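Local coordinates for protein quercetin 2,3-dioxygenase (Escherichia coli, PDB 1TQ5) that cleaves the flavonol quercetin with dioxygen in vitro, releasing carbon monoxide, as a metal-dependent bicupin of the pirin family whose physiological role is unknown, at residues 34-40 against 181-185; 42-48 against 112-118; 47-52 against 105-111; 191-195 against 210-215. Residue numbers count along the deposited sequence, not the author numbering.

Contact 1 of 4, residues 34-40 against 181-185; sequences FMGFSAL and RRVWI
This buried contact joins the two cupin domains of the pirin bicupin fold. A loop of the N-terminal domain, residues 34-40, packs on strand 182-185 of the C-terminal domain, mainly through side chains. The loop ends in a type II' beta turn from Phe37 to Leu40, closed by Leu40 N to Phe37 O at 2.9 Å. Ser38, second in the turn, has the positive phi of type II' (58/-132). The nearest CA pair, Phe37 and Trp184, is 7.7 Å apart. Along the strand, Arg182 comes first; its CB lies 3.4 Å from Phe37 CZ. Val183 turns its side chain away; its O lies 3.4 Å from Phe37 CE2. Trp184 (chi1 t, chi2 -82°) reaches into the loop. Its six-membered ring meets the Phe37 ring (chi1 t) obliquely, centroids 5.7 Å apart and planes at 58°. Trp184 CH2 is 3.7 Å from Phe34 CE2, and NE1 hydrogen-bonds to Gln186. Leu40 CD2 makes a CH-pi contact over the five-membered ring, 4.2 Å from its centroid and 3.8 Å from Trp184 CG.

Contact 2 of 4, residues 42-48 against 112-118; sequences VINDDVI and LHLYQIW
Eight backbone hydrogen bonds and one side-chain bond join strands 42-48 and 112-118. They run antiparallel at 162°, axes 4.6 Å apart at closest approach. Hydrogen-bonded pairs are Val42-Trp118, Asn44-Gln116, Asp46-Leu114 and Ile48-Leu112. Ile48 N to Leu112 O is shortest at 2.7 Å; Val42 N to Trp118 O is weak at 3.4 Å. Non-hydrogen-bonded pairs are Ile43-Ile117, Asp45-Tyr115 and Val47-His113. On their face, His113 NE2 (chi1 t) donates to Asp45 OD1 (chi1 t) at 2.8 Å. Asp45 OD2 forms a salt bridge with Arg10. Val47 CG2 lies over the His113 ring, 4.0 Å from its centroid. Ile43 CG1 meets Ile117 CD1 at 3.4 Å. On the other face, Val42 CB packs on Trp118 CB at 3.5 Å, and Ile48 CD1 on Leu112 CD2 at 4.1 Å. Asp46 hydrogen-bonds to Ser20 and Gln116 to Thr66. Both strands are central in the N-terminal cupin sheet. The face carrying Trp118 and Gln116 approaches the metal ligand His59 and the probable ligand Glu103, so regular pairing sets side chains beside the metal site.

Contact 3 of 4, residues 47-52 against 105-111; sequences VIEAGQ and NPSSTER
Asn105, Ala50 and Arg111 bury the most surface here, where two surface loops meet at the end of the N-terminal cupin domain. Residues 47-48 finish a strand, and Glu49 to Gln52 form a type II beta turn closed by Gln52 N to Glu49 O at 3.0 Å. Gly51 takes phi/psi 76/-4, and its positive phi favours glycine. Residues 105-111 form an irregular loop. Nearest CA pairs are Ala50-Arg111 at 4.9 Å and Gly51-Asn105 at 5.0 Å. Asn105 (chi1 t, chi2 -5°) organises both loops. Asn105 N donates to Gln52 O at 2.7 Å, and Asn105 O accepts a weak bond from Gly51 N at 3.0 Å. Asn105 OD1 accepts a hydrogen bond from Ser107 N at 3.0 Å, an Asx turn. Asn105 ND2 donates to Glu110 O at 2.6 Å and weakly to Ile48 O at 3.4 Å. Ser107 OG accepts from Thr109 N at 3.2 Å, an ST turn, and from Glu110 N at 2.6 Å, an ST motif. Ala50 fits its side chain into the curled loop, with CB 3.3 Å from Ser107 O and 3.6 Å from Glu110 O. Arg111 (chi1 p) reaches across to Val47, its NH2 4.0 Å from Val47 CG1, while NE pairs with Glu70 in a salt bridge. Asn105 thus satisfies main-chain groups: its backbone ties turn to loop, and its buried side-chain amide mainly folds its own loop.

Contact 4 of 4, residues 191-195 against 210-215; sequences NVTIN and EQAISI
Two backbone segments of the C-terminal cupin domain meet here at the end of an antiparallel strand pair. Strands 191-194 and 213-215 run at 147° with axes 5.6 Å apart at closest approach. Ile194 and Ile215 form a non-hydrogen-bonded pair, CA-CA 4.7 Å. Three hydrogen bonds join the segments, and Asn195 is in all of them. It leaves the strand with phi/psi 51/46. Its CA-to-CB bond points sideways, but with chi1 m and chi2 51° the amide end comes close to residues 212-214. Asn195 N donates to Ser214 O at 3.1 Å. Asn195 OD1 accepts from Ser214 N at 2.9 Å, and Asn195 ND2 donates to Ala212 O at 3.3 Å. The amide thus continues the pairing with side-chain atoms where the backbone turns off. Two CA-H...O contacts flank the pair: Ile194 CA to Ser214 O at 3.3 Å and Ile215 CA to Thr193 O at 3.5 Å. Apolar packing gathers on the face of Ile194 and Ile215. Ile194 CG1 lies 4.0 Å from Ile215 CG1, Ile194 CG2 lies 4.0 Å from Ile213 CG2, and Val192 CB lies 4.4 Å from Ile215 CG1. Ile194 and Ile213 also touch Ile185 and Ile207 of the facing sheet. Two sheets packed through such aliphatic side chains are characteristic of the cupin beta-sandwich, or jelly-roll barrel.

Contacts 2 and 3 belong to the N-terminal cupin domain, contact 4 to the C-terminal one, and contact 1 bridges them. Contacts 2 and 3 share Val47 and Ile48 on strand 40-48, with centres about 14 Å apart; the loops of contact 3 extend the paired strands of contact 2. Contact 1 touches contact 2 where Leu40 CD1 meets Ile117 CG2 at 3.6 Å. It touches contact 4 where Ile185 CD1 meets Ile194 CD1 at 3.5 Å. Along the chain, contact 3 nests inside contact 2, and contact 2 inside contact 1; contact 4 follows. Contacts 3 and 4 are farthest apart, about 36 Å between centres. Packing thus runs continuously from one domain to the other.

Contact 1 of 4, residues 34-40 against 181-185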
loop_
_atom_site.group_PDB
_atom_site.type_symbol
_atom_site.label_atom_id
_atom_site.label_comp_id
_atom_site.label_asym_id
_atom_site.label_seq_id
_atom_site.Cartn_x
_atom_site.Cartn_y
_atom_site.Cartn_z
ATOM N N PHE A 34 4.338 14.635 -6.603
ATOM C CA PHE A 34 4.104 13.222 -6.348
ATOM C C PHE A 34 3.643 12.483 -7.602
ATOM O O PHE A 34 2.454 12.231 -7.798
ATOM C CB PHE A 34 3.086 13.056 -5.209
ATOM C CG PHE A 34 3.559 13.625 -3.896
ATOM C CD1 PHE A 34 3.432 14.984 -3.623
ATOM C CD2 PHE A 34 4.179 12.808 -2.951
ATOM C CE1 PHE A 34 3.915 15.524 -2.436
ATOM C CE2 PHE A 34 4.671 13.336 -1.754
ATOM C CZ PHE A 34 4.537 14.701 -1.497
HETATM N N MSE A 35 4.606 12.150 -8.455
HETATM C CA MSE A 35 4.346 11.435 -9.698
HETATM C C MSE A 35 4.429 9.931 -9.448
HETATM O O MSE A 35 3.757 9.137 -10.107
HETATM C CB MSE A 35 5.386 11.811 -10.757
HETATM C CG MSE A 35 5.359 13.258 -11.225
HETATM SE SE MSE A 35 3.839 13.736 -12.086
HETATM C CE MSE A 35 3.316 12.175 -12.834
ATOM N N GLY A 36 5.266 9.559 -8.488
ATOM C CA GLY A 36 5.476 8.164 -8.146
ATOM C C GLY A 36 6.806 8.105 -7.422
ATOM O O GLY A 36 7.786 8.687 -7.886
ATOM N N PHE A 37 6.849 7.399 -6.293
ATOM C CA PHE A 37 8.060 7.308 -5.479
ATOM C C PHE A 37 8.827 6.008 -5.700
ATOM O O PHE A 37 8.488 4.971 -5.128
ATOM C CB PHE A 37 7.671 7.448 -4.002
ATOM C CG PHE A 37 8.825 7.723 -3.088
ATOM C CD1 PHE A 37 9.466 8.953 -3.107
ATOM C CD2 PHE A 37 9.255 6.758 -2.187
ATOM C CE1 PHE A 37 10.517 9.222 -2.239
ATOM C CE2 PHE A 37 10.306 7.017 -1.315
ATOM C CZ PHE A 37 10.938 8.253 -1.340
ATOM N N SER A 38 9.881 6.076 -6.510
ATOM C CA SER A 38 10.684 4.900 -6.843
ATOM C C SER A 38 9.754 3.866 -7.486
ATOM O O SER A 38 8.977 4.210 -8.376
ATOM C CB SER A 38 11.353 4.319 -5.591
ATOM O OG SER A 38 12.189 3.218 -5.924
ATOM N N ALA A 39 9.820 2.614 -7.035
ATOM C CA ALA A 39 8.967 1.558 -7.587
ATOM C C ALA A 39 7.507 1.679 -7.127
ATOM O O ALA A 39 6.623 1.000 -7.653
ATOM C CB ALA A 39 9.518 0.187 -7.209
ATOM N N LEU A 40 7.259 2.537 -6.143
ATOM C CA LEU A 40 5.900 2.739 -5.639
ATOM C C LEU A 40 5.196 3.720 -6.567
ATOM O O LEU A 40 5.514 4.908 -6.592
ATOM C CB LEU A 40 5.944 3.290 -4.213
ATOM C CG LEU A 40 4.609 3.411 -3.479
ATOM C CD1 LEU A 40 3.894 2.063 -3.471
ATOM C CD2 LEU A 40 4.859 3.907 -2.065
ATOM N N ARG A 181 18.829 4.190 -1.119
ATOM C CA ARG A 181 17.488 3.633 -1.030
ATOM C C ARG A 181 16.512 4.655 -0.470
ATOM O O ARG A 181 16.890 5.538 0.299
ATOM C CB ARG A 181 17.494 2.355 -0.179
ATOM C CG ARG A 181 18.308 1.223 -0.811
ATOM C CD ARG A 181 18.173 -0.090 -0.056
ATOM N NE ARG A 181 16.817 -0.636 -0.099
ATOM C CZ ARG A 181 16.220 -1.098 -1.195
ATOM N NH1 ARG A 181 16.853 -1.087 -2.361
ATOM N NH2 ARG A 181 14.986 -1.578 -1.122
ATOM N N ARG A 182 15.252 4.530 -0.866
ATOM C CA ARG A 182 14.229 5.455 -0.424
ATOM C C ARG A 182 13.163 4.765 0.411
ATOM O O ARG A 182 12.980 3.552 0.322
ATOM C CB ARG A 182 13.594 6.125 -1.639
ATOM C CG ARG A 182 14.606 6.818 -2.534
ATOM C CD ARG A 182 13.930 7.837 -3.414
ATOM N NE ARG A 182 14.887 8.626 -4.175
ATOM C CZ ARG A 182 14.552 9.683 -4.904
ATOM N NH1 ARG A 182 13.285 10.070 -4.962
ATOM N NH2 ARG A 182 15.481 10.353 -5.574
ATOM N N VAL A 183 12.460 5.550 1.219
ATOM C CA VAL A 183 11.424 5.009 2.083
ATOM C C VAL A 183 10.137 5.817 2.073
ATOM O O VAL A 183 10.157 7.048 2.123
ATOM C CB VAL A 183 11.911 4.929 3.549
ATOM C CG1 VAL A 183 10.761 4.540 4.465
ATOM C CG2 VAL A 183 13.037 3.924 3.668
ATOM N N TRP A 184 9.017 5.111 1.997
ATOM C CA TRP A 184 7.728 5.765 2.052
ATOM C C TRP A 184 6.997 5.190 3.241
ATOM O O TRP A 184 6.923 3.969 3.418
ATOM C CB TRP A 184 6.892 5.523 0.800
ATOM C CG TRP A 184 5.573 6.244 0.856
ATOM C CD1 TRP A 184 4.429 5.828 1.488
ATOM C CD2 TRP A 184 5.264 7.518 0.281
ATOM N NE1 TRP A 184 3.432 6.760 1.335
ATOM C CE2 TRP A 184 3.916 7.807 0.599
ATOM C CE3 TRP A 184 5.993 8.444 -0.476
ATOM C CZ2 TRP A 184 3.281 8.985 0.182
ATOM C CZ3 TRP A 184 5.358 9.617 -0.890
ATOM C CH2 TRP A 184 4.017 9.872 -0.561
ATOM N N ILE A 185 6.489 6.074 4.079
ATOM C CA ILE A 185 5.736 5.630 5.226
ATOM C C ILE A 185 4.325 6.167 5.087
ATOM O O ILE A 185 4.115 7.378 4.948
ATOM C CB ILE A 185 6.348 6.134 6.539
ATOM C CG1 ILE A 185 7.719 5.479 6.742
ATOM C CG2 ILE A 185 5.397 5.827 7.697
ATOM C CD1 ILE A 185 8.439 5.924 7.983
#

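Contact 2 of 4, residues 42-48 against 112-118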
loop_
_atom_site.group_PDB
_atom_site.type_symbol
_atom_site.label_atom_id
_atom_site.label_comp_id
_atom_site.label_asym_id
_atom_site.label_seq_id
_atom_site.Cartn_x
_atom_site.Cartn_y
_atom_site.Cartn_z
ATOM N N VAL A 42 1.419 3.694 -7.151
ATOM C CA VAL A 42 0.056 4.040 -6.760
ATOM C C VAL A 42 -0.312 3.665 -5.319
ATOM O O VAL A 42 0.069 2.605 -4.819
ATOM C CB VAL A 42 -0.962 3.334 -7.692
ATOM C CG1 VAL A 42 -2.381 3.734 -7.335
ATOM C CG2 VAL A 42 -0.665 3.664 -9.153
ATOM N N ILE A 43 -1.034 4.567 -4.656
ATOM C CA ILE A 43 -1.559 4.337 -3.312
ATOM C C ILE A 43 -2.924 4.992 -3.321
ATOM O O ILE A 43 -3.051 6.220 -3.208
ATOM C CB ILE A 43 -0.735 4.983 -2.168
ATOM C CG1 ILE A 43 0.523 4.171 -1.879
ATOM C CG2 ILE A 43 -1.572 4.997 -0.879
ATOM C CD1 ILE A 43 1.514 4.181 -2.982
ATOM N N ASN A 44 -3.949 4.171 -3.494
ATOM C CA ASN A 44 -5.298 4.672 -3.507
ATOM C C ASN A 44 -6.013 4.210 -2.249
ATOM O O ASN A 44 -5.996 3.030 -1.897
ATOM C CB ASN A 44 -6.047 4.193 -4.753
ATOM C CG ASN A 44 -5.555 4.865 -6.022
ATOM O OD1 ASN A 44 -4.953 5.939 -5.972
ATOM N ND2 ASN A 44 -5.821 4.243 -7.168
ATOM N N ASP A 45 -6.608 5.175 -1.565
ATOM C CA ASP A 45 -7.355 4.951 -0.335
ATOM C C ASP A 45 -8.805 4.890 -0.808
ATOM O O ASP A 45 -9.433 5.931 -0.996
ATOM C CB ASP A 45 -7.139 6.152 0.586
ATOM C CG ASP A 45 -7.733 5.959 1.965
ATOM O OD1 ASP A 45 -8.808 5.327 2.075
ATOM O OD2 ASP A 45 -7.126 6.466 2.938
ATOM N N ASP A 46 -9.328 3.682 -1.006
ATOM C CA ASP A 46 -10.694 3.513 -1.515
ATOM C C ASP A 46 -11.758 3.054 -0.531
ATOM O O ASP A 46 -11.532 2.183 0.307
ATOM C CB ASP A 46 -10.723 2.525 -2.692
ATOM C CG ASP A 46 -9.743 2.879 -3.793
ATOM O OD1 ASP A 46 -9.487 4.080 -3.999
ATOM O OD2 ASP A 46 -9.245 1.947 -4.464
ATOM N N VAL A 47 -12.940 3.638 -0.669
ATOM C CA VAL A 47 -14.086 3.282 0.154
ATOM C C VAL A 47 -15.185 2.929 -0.838
ATOM O O VAL A 47 -15.609 3.772 -1.641
ATOM C CB VAL A 47 -14.525 4.450 1.042
ATOM C CG1 VAL A 47 -15.873 4.154 1.658
ATOM C CG2 VAL A 47 -13.488 4.678 2.128
ATOM N N ILE A 48 -15.630 1.679 -0.777
ATOM C CA ILE A 48 -16.639 1.162 -1.687
ATOM C C ILE A 48 -17.962 0.801 -1.020
ATOM O O ILE A 48 -17.993 0.141 0.013
ATOM C CB ILE A 48 -16.094 -0.087 -2.417
ATOM C CG1 ILE A 48 -14.834 0.293 -3.202
ATOM C CG2 ILE A 48 -17.162 -0.680 -3.343
ATOM C CD1 ILE A 48 -14.168 -0.879 -3.898
ATOM N N LEU A 112 -16.859 -1.081 2.284
ATOM C CA LEU A 112 -15.524 -1.645 2.181
ATOM C C LEU A 112 -14.499 -0.515 2.138
ATOM O O LEU A 112 -14.656 0.448 1.396
ATOM C CB LEU A 112 -15.410 -2.506 0.920
ATOM C CG LEU A 112 -14.015 -2.914 0.424
ATOM C CD1 LEU A 112 -13.319 -3.810 1.432
ATOM C CD2 LEU A 112 -14.164 -3.634 -0.915
ATOM N N HIS A 113 -13.460 -0.632 2.952
ATOM C CA HIS A 113 -12.404 0.371 2.986
ATOM C C HIS A 113 -11.074 -0.334 2.761
ATOM O O HIS A 113 -10.691 -1.217 3.535
ATOM C CB HIS A 113 -12.399 1.086 4.334
ATOM C CG HIS A 113 -11.433 2.222 4.410
ATOM N ND1 HIS A 113 -11.203 2.924 5.572
ATOM C CD2 HIS A 113 -10.638 2.783 3.466
ATOM C CE1 HIS A 113 -10.309 3.868 5.342
ATOM N NE2 HIS A 113 -9.951 3.805 4.072
ATOM N N LEU A 114 -10.368 0.044 1.701
ATOM C CA LEU A 114 -9.093 -0.588 1.408
ATOM C C LEU A 114 -8.056 0.315 0.755
ATOM O O LEU A 114 -8.368 1.399 0.259
ATOM C CB LEU A 114 -9.314 -1.807 0.508
ATOM C CG LEU A 114 -9.952 -1.567 -0.867
ATOM C CD1 LEU A 114 -9.010 -0.779 -1.752
ATOM C CD2 LEU A 114 -10.273 -2.895 -1.519
ATOM N N TYR A 115 -6.811 -0.151 0.787
ATOM C CA TYR A 115 -5.707 0.537 0.142
ATOM C C TYR A 115 -5.384 -0.299 -1.089
ATOM O O TYR A 115 -5.281 -1.519 -0.999
ATOM C CB TYR A 115 -4.461 0.577 1.031
ATOM C CG TYR A 115 -4.332 1.805 1.903
ATOM C CD1 TYR A 115 -4.542 1.732 3.279
ATOM C CD2 TYR A 115 -3.975 3.038 1.356
ATOM C CE1 TYR A 115 -4.394 2.858 4.092
ATOM C CE2 TYR A 115 -3.826 4.171 2.159
ATOM C CZ TYR A 115 -4.037 4.072 3.529
ATOM O OH TYR A 115 -3.881 5.181 4.334
ATOM N N GLN A 116 -5.254 0.352 -2.237
ATOM C CA GLN A 116 -4.896 -0.338 -3.474
ATOM C C GLN A 116 -3.512 0.182 -3.840
ATOM O O GLN A 116 -3.363 1.332 -4.242
ATOM C CB GLN A 116 -5.893 -0.020 -4.589
ATOM C CG GLN A 116 -7.127 -0.901 -4.578
ATOM C CD GLN A 116 -6.816 -2.348 -4.916
ATOM O OE1 GLN A 116 -6.423 -2.669 -6.039
ATOM N NE2 GLN A 116 -6.988 -3.227 -3.943
ATOM N N ILE A 117 -2.510 -0.676 -3.690
ATOM C CA ILE A 117 -1.117 -0.321 -3.950
ATOM C C ILE A 117 -0.554 -0.936 -5.236
ATOM O O ILE A 117 -0.718 -2.128 -5.475
ATOM C CB ILE A 117 -0.232 -0.790 -2.775
ATOM C CG1 ILE A 117 -0.840 -0.327 -1.443
ATOM C CG2 ILE A 117 1.187 -0.279 -2.950
ATOM C CD1 ILE A 117 -1.008 1.166 -1.326
ATOM N N TRP A 118 0.120 -0.125 -6.051
ATOM C CA TRP A 118 0.726 -0.613 -7.292
ATOM C C TRP A 118 2.238 -0.475 -7.218
ATOM O O TRP A 118 2.763 0.603 -6.929
ATOM C CB TRP A 118 0.233 0.173 -8.509
ATOM C CG TRP A 118 -1.201 -0.060 -8.896
ATOM C CD1 TRP A 118 -2.221 -0.477 -8.084
ATOM C CD2 TRP A 118 -1.793 0.215 -10.171
ATOM N NE1 TRP A 118 -3.409 -0.471 -8.774
ATOM C CE2 TRP A 118 -3.175 -0.049 -10.057
ATOM C CE3 TRP A 118 -1.288 0.667 -11.397
ATOM C CZ2 TRP A 118 -4.063 0.124 -11.125
ATOM C CZ3 TRP A 118 -2.170 0.841 -12.459
ATOM C CH2 TRP A 118 -3.543 0.569 -12.314
#

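Contact 3 of 4, residues 47-52 against 105-111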
loop_
_atom_site.group_PDB
_atom_site.type_symbol
_atom_site.label_atom_id
_atom_site.label_comp_id
_atom_site.label_asym_id
_atom_site.label_seq_id
_atom_site.Cartn_x
_atom_site.Cartn_y
_atom_site.Cartn_z
ATOM N N VAL A 47 -12.940 3.638 -0.669
ATOM C CA VAL A 47 -14.086 3.282 0.154
ATOM C C VAL A 47 -15.185 2.929 -0.838
ATOM O O VAL A 47 -15.609 3.772 -1.641
ATOM C CB VAL A 47 -14.525 4.450 1.042
ATOM C CG1 VAL A 47 -15.873 4.154 1.658
ATOM C CG2 VAL A 47 -13.488 4.678 2.128
ATOM N N ILE A 48 -15.630 1.679 -0.777
ATOM C CA ILE A 48 -16.639 1.162 -1.687
ATOM C C ILE A 48 -17.962 0.801 -1.020
ATOM O O ILE A 48 -17.993 0.141 0.013
ATOM C CB ILE A 48 -16.094 -0.087 -2.417
ATOM C CG1 ILE A 48 -14.834 0.293 -3.202
ATOM C CG2 ILE A 48 -17.162 -0.680 -3.343
ATOM C CD1 ILE A 48 -14.168 -0.879 -3.898
ATOM N N GLU A 49 -19.048 1.229 -1.656
ATOM C CA GLU A 49 -20.415 0.997 -1.201
ATOM C C GLU A 49 -20.777 -0.493 -1.217
ATOM O O GLU A 49 -20.278 -1.251 -2.041
ATOM C CB GLU A 49 -21.360 1.773 -2.124
ATOM C CG GLU A 49 -22.824 1.738 -1.778
ATOM C CD GLU A 49 -23.661 2.245 -2.935
ATOM O OE1 GLU A 49 -23.088 2.946 -3.795
ATOM O OE2 GLU A 49 -24.874 1.952 -2.991
ATOM N N ALA A 50 -21.653 -0.907 -0.313
ATOM C CA ALA A 50 -22.067 -2.304 -0.251
ATOM C C ALA A 50 -22.550 -2.800 -1.615
ATOM O O ALA A 50 -23.306 -2.108 -2.305
ATOM C CB ALA A 50 -23.178 -2.477 0.785
ATOM N N GLY A 51 -22.095 -3.990 -2.001
ATOM C CA GLY A 51 -22.504 -4.580 -3.263
ATOM C C GLY A 51 -21.878 -4.018 -4.526
ATOM O O GLY A 51 -22.141 -4.516 -5.615
ATOM N N GLN A 52 -21.059 -2.980 -4.393
ATOM C CA GLN A 52 -20.411 -2.373 -5.550
ATOM C C GLN A 52 -18.960 -2.805 -5.688
ATOM O O GLN A 52 -18.412 -3.472 -4.808
ATOM C CB GLN A 52 -20.477 -0.850 -5.455
ATOM C CG GLN A 52 -21.761 -0.254 -6.004
ATOM C CD GLN A 52 -21.788 -0.233 -7.526
ATOM O OE1 GLN A 52 -22.809 0.087 -8.132
ATOM N NE2 GLN A 52 -20.655 -0.564 -8.147
ATOM N N ASN A 105 -17.466 -5.402 -3.245
ATOM C CA ASN A 105 -17.850 -5.517 -1.851
ATOM C C ASN A 105 -19.004 -6.508 -1.807
ATOM O O ASN A 105 -20.103 -6.204 -2.261
ATOM C CB ASN A 105 -18.307 -4.158 -1.334
ATOM C CG ASN A 105 -18.705 -4.193 0.121
ATOM O OD1 ASN A 105 -18.734 -5.251 0.749
ATOM N ND2 ASN A 105 -19.019 -3.031 0.668
ATOM N N PRO A 106 -18.763 -7.720 -1.279
ATOM C CA PRO A 106 -19.809 -8.749 -1.194
ATOM C C PRO A 106 -20.904 -8.456 -0.168
ATOM O O PRO A 106 -22.005 -9.005 -0.242
ATOM C CB PRO A 106 -19.020 -10.009 -0.854
ATOM C CG PRO A 106 -17.901 -9.472 -0.005
ATOM C CD PRO A 106 -17.474 -8.243 -0.791
ATOM N N SER A 107 -20.601 -7.597 0.796
ATOM C CA SER A 107 -21.582 -7.255 1.813
ATOM C C SER A 107 -22.762 -6.540 1.164
ATOM O O SER A 107 -22.581 -5.684 0.297
ATOM C CB SER A 107 -20.951 -6.353 2.870
ATOM O OG SER A 107 -21.929 -5.875 3.769
ATOM N N SER A 108 -23.971 -6.893 1.580
ATOM C CA SER A 108 -25.160 -6.263 1.027
ATOM C C SER A 108 -25.584 -5.106 1.917
ATOM O O SER A 108 -26.572 -4.431 1.632
ATOM C CB SER A 108 -26.308 -7.274 0.924
ATOM O OG SER A 108 -26.749 -7.691 2.209
ATOM N N THR A 109 -24.828 -4.864 2.986
ATOM C CA THR A 109 -25.177 -3.795 3.911
ATOM C C THR A 109 -24.006 -3.076 4.582
ATOM O O THR A 109 -24.213 -2.114 5.320
ATOM C CB THR A 109 -26.101 -4.343 5.014
ATOM O OG1 THR A 109 -26.499 -3.278 5.885
ATOM C CG2 THR A 109 -25.377 -5.417 5.823
ATOM N N GLU A 110 -22.779 -3.525 4.331
ATOM C CA GLU A 110 -21.609 -2.909 4.959
ATOM C C GLU A 110 -20.595 -2.407 3.927
ATOM O O GLU A 110 -20.357 -3.065 2.915
ATOM C CB GLU A 110 -20.948 -3.926 5.890
ATOM C CG GLU A 110 -19.954 -3.342 6.877
ATOM C CD GLU A 110 -19.328 -4.408 7.756
ATOM O OE1 GLU A 110 -20.089 -5.167 8.396
ATOM O OE2 GLU A 110 -18.080 -4.484 7.807
ATOM N N ARG A 111 -19.996 -1.245 4.188
ATOM C CA ARG A 111 -19.025 -0.670 3.261
ATOM C C ARG A 111 -17.665 -1.359 3.300
ATOM O O ARG A 111 -17.354 -2.124 4.224
ATOM C CB ARG A 111 -18.826 0.822 3.542
ATOM C CG ARG A 111 -18.077 1.121 4.822
ATOM C CD ARG A 111 -17.746 2.609 4.944
ATOM N NE ARG A 111 -16.962 2.864 6.146
ATOM C CZ ARG A 111 -16.343 4.006 6.420
ATOM N NH1 ARG A 111 -15.662 4.127 7.551
ATOM N NH2 ARG A 111 -16.399 5.022 5.569
#

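Contact 4 of 4, residues 191-195 against 210-215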
loop_
_atom_site.group_PDB
_atom_site.type_symbol
_atom_site.label_atom_id
_atom_site.label_comp_id
_atom_site.label_asym_id
_atom_site.label_seq_id
_atom_site.Cartn_x
_atom_site.Cartn_y
_atom_site.Cartn_z
ATOM N N ASN A 191 -1.137 8.591 15.329
ATOM C CA ASN A 191 -0.339 9.807 15.245
ATOM C C ASN A 191 1.099 9.441 15.554
ATOM O O ASN A 191 1.394 8.939 16.641
ATOM C CB ASN A 191 -0.832 10.837 16.265
ATOM C CG ASN A 191 -2.262 11.275 16.013
ATOM O OD1 ASN A 191 -2.525 12.117 15.152
ATOM N ND2 ASN A 191 -3.196 10.698 16.759
ATOM N N VAL A 192 1.993 9.684 14.602
ATOM C CA VAL A 192 3.394 9.368 14.813
ATOM C C VAL A 192 4.295 10.546 14.464
ATOM O O VAL A 192 3.859 11.532 13.862
ATOM C CB VAL A 192 3.832 8.139 13.975
ATOM C CG1 VAL A 192 2.878 6.976 14.220
ATOM C CG2 VAL A 192 3.878 8.494 12.488
ATOM N N THR A 193 5.550 10.439 14.880
ATOM C CA THR A 193 6.560 11.451 14.600
ATOM C C THR A 193 7.689 10.657 13.967
ATOM O O THR A 193 8.163 9.687 14.545
ATOM C CB THR A 193 7.063 12.144 15.899
ATOM O OG1 THR A 193 6.041 13.006 16.409
ATOM C CG2 THR A 193 8.300 12.969 15.626
ATOM N N ILE A 194 8.102 11.061 12.773
ATOM C CA ILE A 194 9.158 10.362 12.052
ATOM C C ILE A 194 10.269 11.322 11.625
ATOM O O ILE A 194 10.052 12.227 10.811
ATOM C CB ILE A 194 8.551 9.647 10.816
ATOM C CG1 ILE A 194 7.534 8.602 11.293
ATOM C CG2 ILE A 194 9.635 9.016 9.970
ATOM C CD1 ILE A 194 6.695 7.988 10.192
ATOM N N ASN A 195 11.461 11.125 12.180
ATOM C CA ASN A 195 12.598 11.983 11.860
ATOM C C ASN A 195 12.205 13.452 12.024
ATOM O O ASN A 195 12.465 14.283 11.149
ATOM C CB ASN A 195 13.079 11.717 10.427
ATOM C CG ASN A 195 13.817 10.392 10.292
ATOM O OD1 ASN A 195 13.329 9.348 10.723
ATOM N ND2 ASN A 195 14.998 10.432 9.687
ATOM N N GLU A 210 18.872 9.363 3.774
ATOM C CA GLU A 210 18.962 9.146 5.212
ATOM C C GLU A 210 19.409 7.703 5.440
ATOM O O GLU A 210 19.196 6.842 4.584
ATOM C CB GLU A 210 17.602 9.385 5.879
ATOM C CG GLU A 210 17.629 9.232 7.390
ATOM C CD GLU A 210 18.663 10.131 8.045
ATOM O OE1 GLU A 210 18.561 11.365 7.889
ATOM O OE2 GLU A 210 19.577 9.605 8.715
ATOM N N GLN A 211 20.024 7.441 6.587
ATOM C CA GLN A 211 20.498 6.096 6.894
ATOM C C GLN A 211 19.684 5.408 7.985
ATOM O O GLN A 211 19.857 4.218 8.235
ATOM C CB GLN A 211 21.978 6.144 7.296
ATOM C CG GLN A 211 22.284 7.076 8.466
ATOM C CD GLN A 211 23.777 7.231 8.710
ATOM O OE1 GLN A 211 24.484 6.248 8.943
ATOM N NE2 GLN A 211 24.263 8.470 8.654
ATOM N N ALA A 212 18.793 6.155 8.630
ATOM C CA ALA A 212 17.965 5.595 9.693
ATOM C C ALA A 212 16.611 6.284 9.811
ATOM O O ALA A 212 16.504 7.503 9.693
ATOM C CB ALA A 212 18.703 5.678 11.024
ATOM N N ILE A 213 15.574 5.491 10.040
ATOM C CA ILE A 213 14.227 6.019 10.198
ATOM C C ILE A 213 13.859 5.855 11.666
ATOM O O ILE A 213 13.813 4.733 12.175
ATOM C CB ILE A 213 13.209 5.239 9.333
ATOM C CG1 ILE A 213 13.556 5.384 7.848
ATOM C CG2 ILE A 213 11.801 5.728 9.612
ATOM C CD1 ILE A 213 13.493 6.798 7.324
ATOM N N SER A 214 13.627 6.972 12.345
ATOM C CA SER A 214 13.255 6.960 13.760
ATOM C C SER A 214 11.770 7.231 13.846
ATOM O O SER A 214 11.277 8.227 13.319
ATOM C CB SER A 214 14.011 8.036 14.541
ATOM O OG SER A 214 15.407 7.795 14.525
ATOM N N ILE A 215 11.057 6.343 14.520
ATOM C CA ILE A 215 9.627 6.485 14.644
ATOM C C ILE A 215 9.191 6.494 16.105
ATOM O O ILE A 215 9.615 5.655 16.899
ATOM C CB ILE A 215 8.925 5.337 13.887
ATOM C CG1 ILE A 215 7.418 5.565 13.841
ATOM C CG2 ILE A 215 9.245 4.010 14.554
ATOM C CD1 ILE A 215 6.690 4.524 12.987
#